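Local structure of glutamine synthetase (Helicobacter pylori, 5ZLI) at residues I86-A91 with L210-L215. The protein belongs to the class I-beta glutamine synthetases, dodecameric enzymes whose subunits join an N-terminal beta-grasp domain to a larger catalytic domain. Residues are numbered along the deposited sequence; the frame is centred on the assembly and turned at random.
Sequences IDPFSA and LNQVGL
Pro-88 presents its ring to the C-terminal end of helix 200-212, where Gln-212, its last residue, and Val-213, just past it, meet two different carbons of the ring. Gln-212 leaves the helix with CG anti to the carbonyl carbon (chi1 -75°) and its chain extended beyond that, which carries the amide across to the proline; OE1 ends 3.6 Å from Pro-88 CB, a van der Waals touch without a hydrogen bond. Val-213 adds a looser apolar approach, its CG1 lying 4.2 Å from Pro-88 CD. The proline is also packed from its own side: Pro-88 CG sits over the centre of the Phe-89 ring, 4.1 Å above its plane. A weak hydrogen bond from Phe-89 N to Asp-87 OD1 (3.4 Å) spans the turn that carries Pro-88.

Across from it the helix closes in a Schellman motif. Gly-214, with positive phi, is the C-prime residue; the hydrogen bonds are Leu-215 N to Leu-210 O and Gly-214 N to Asn-211 O, and Leu-210 O also accepts from Val-213 N. Asn-211 ND2 adds a hydrogen bond of 2.7 Å to Leu-215 O, lying in that carbonyl's plane.

The contact thus joins Pro-88, following on from beta-grasp strand 84-87, to a helix end of the catalytic domain. Helix 238-258 runs beside both: its Tyr-250 meets Phe-89 edge-to-face and hydrogen-bonds Asp-87 OD2, which also forms a salt bridge with Arg-30, while Lys-247 NZ hydrogen-bonds Val-213 O.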
loop_
_atom_site.group_PDB
_atom_site.type_symbol
_atom_site.label_atom_id
_atom_site.label_comp_id
_atom_site.label_asym_id
_atom_site.label_seq_id
_atom_site.Cartn_x
_atom_site.Cartn_y
_atom_site.Cartn_z
ATOM N N ILE B 86 -0.173 1.372 -51.337
ATOM C CA ILE B 86 0.883 1.505 -50.341
ATOM C C ILE B 86 0.283 1.470 -48.943
ATOM O O ILE B 86 -0.603 2.270 -48.611
ATOM C CB ILE B 86 1.675 2.799 -50.564
ATOM C CG1 ILE B 86 2.509 2.684 -51.843
ATOM C CG2 ILE B 86 2.477 3.122 -49.350
ATOM C CD1 ILE B 86 3.388 3.913 -52.153
ATOM N N ASP B 87 0.790 0.574 -48.105
ATOM C CA ASP B 87 0.318 0.490 -46.729
ATOM C C ASP B 87 0.796 1.701 -45.935
ATOM O O ASP B 87 2.018 1.886 -45.777
ATOM C CB ASP B 87 0.805 -0.822 -46.129
ATOM C CG ASP B 87 0.114 -1.171 -44.834
ATOM O OD1 ASP B 87 -0.681 -0.354 -44.349
ATOM O OD2 ASP B 87 0.295 -2.313 -44.348
ATOM N N PRO B 88 -0.111 2.537 -45.407
ATOM C CA PRO B 88 0.339 3.740 -44.679
ATOM C C PRO B 88 0.955 3.424 -43.339
ATOM O O PRO B 88 1.818 4.184 -42.878
ATOM C CB PRO B 88 -0.944 4.557 -44.513
ATOM C CG PRO B 88 -2.009 3.539 -44.483
ATOM C CD PRO B 88 -1.579 2.440 -45.435
ATOM N N PHE B 89 0.587 2.294 -42.728
ATOM C CA PHE B 89 0.965 2.044 -41.347
ATOM C C PHE B 89 2.402 1.581 -41.230
ATOM O O PHE B 89 3.128 2.076 -40.364
ATOM C CB PHE B 89 0.058 0.986 -40.728
ATOM C CG PHE B 89 -1.386 1.290 -40.846
ATOM C CD1 PHE B 89 -1.924 2.371 -40.164
ATOM C CD2 PHE B 89 -2.220 0.491 -41.615
ATOM C CE1 PHE B 89 -3.278 2.673 -40.257
ATOM C CE2 PHE B 89 -3.571 0.777 -41.723
ATOM C CZ PHE B 89 -4.103 1.876 -41.043
ATOM N N SER B 90 2.843 0.687 -42.118
ATOM C CA SER B 90 4.176 0.108 -41.990
ATOM C C SER B 90 5.238 1.200 -41.948
ATOM O O SER B 90 5.177 2.185 -42.691
ATOM C CB SER B 90 4.470 -0.870 -43.129
ATOM O OG SER B 90 4.243 -0.262 -44.378
ATOM N N ALA B 91 6.186 1.033 -41.022
ATOM C CA ALA B 91 7.257 2.006 -40.840
ATOM C C ALA B 91 8.070 2.179 -42.115
ATOM O O ALA B 91 8.309 3.307 -42.563
ATOM C CB ALA B 91 8.149 1.565 -39.681
ATOM N N LEU B 210 -8.941 5.371 -45.480
ATOM C CA LEU B 210 -9.639 4.573 -46.476
ATOM C C LEU B 210 -9.360 5.108 -47.867
ATOM O O LEU B 210 -9.010 4.358 -48.780
ATOM C CB LEU B 210 -11.135 4.592 -46.215
ATOM C CG LEU B 210 -11.574 3.916 -44.929
ATOM C CD1 LEU B 210 -13.078 3.992 -44.763
ATOM C CD2 LEU B 210 -11.113 2.495 -44.948
ATOM N N ASN B 211 -9.454 6.413 -48.043
ATOM C CA ASN B 211 -9.151 6.931 -49.362
ATOM C C ASN B 211 -7.700 6.686 -49.702
ATOM O O ASN B 211 -7.379 6.456 -50.874
ATOM C CB ASN B 211 -9.467 8.420 -49.480
ATOM C CG ASN B 211 -10.816 8.791 -48.929
ATOM O OD1 ASN B 211 -10.911 9.718 -48.150
ATOM N ND2 ASN B 211 -11.861 8.099 -49.348
ATOM N N GLN B 212 -6.811 6.689 -48.701
ATOM C CA GLN B 212 -5.395 6.474 -49.022
ATOM C C GLN B 212 -5.175 5.138 -49.715
ATOM O O GLN B 212 -4.209 4.966 -50.464
ATOM C CB GLN B 212 -4.538 6.554 -47.765
ATOM C CG GLN B 212 -4.340 7.952 -47.271
ATOM C CD GLN B 212 -3.424 7.999 -46.079
ATOM O OE1 GLN B 212 -2.315 7.447 -46.106
ATOM N NE2 GLN B 212 -3.890 8.636 -45.003
ATOM N N VAL B 213 -6.072 4.189 -49.493
ATOM C CA VAL B 213 -5.867 2.839 -49.934
ATOM C C VAL B 213 -6.750 2.519 -51.138
ATOM O O VAL B 213 -7.009 1.349 -51.434
ATOM C CB VAL B 213 -6.065 1.858 -48.775
ATOM C CG1 VAL B 213 -5.166 2.254 -47.663
ATOM C CG2 VAL B 213 -7.486 1.864 -48.300
ATOM N N GLY B 214 -7.222 3.561 -51.826
ATOM C CA GLY B 214 -8.021 3.434 -53.030
ATOM C C GLY B 214 -9.492 3.158 -52.817
ATOM O O GLY B 214 -10.111 2.501 -53.651
ATOM N N LEU B 215 -10.076 3.670 -51.750
ATOM C CA LEU B 215 -11.482 3.481 -51.445
ATOM C C LEU B 215 -12.184 4.816 -51.346
ATOM O O LEU B 215 -11.661 5.752 -50.737
ATOM C CB LEU B 215 -11.667 2.733 -50.136
ATOM C CG LEU B 215 -12.288 1.354 -50.211
ATOM C CD1 LEU B 215 -12.486 0.833 -48.809
ATOM C CD2 LEU B 215 -13.644 1.563 -50.877
#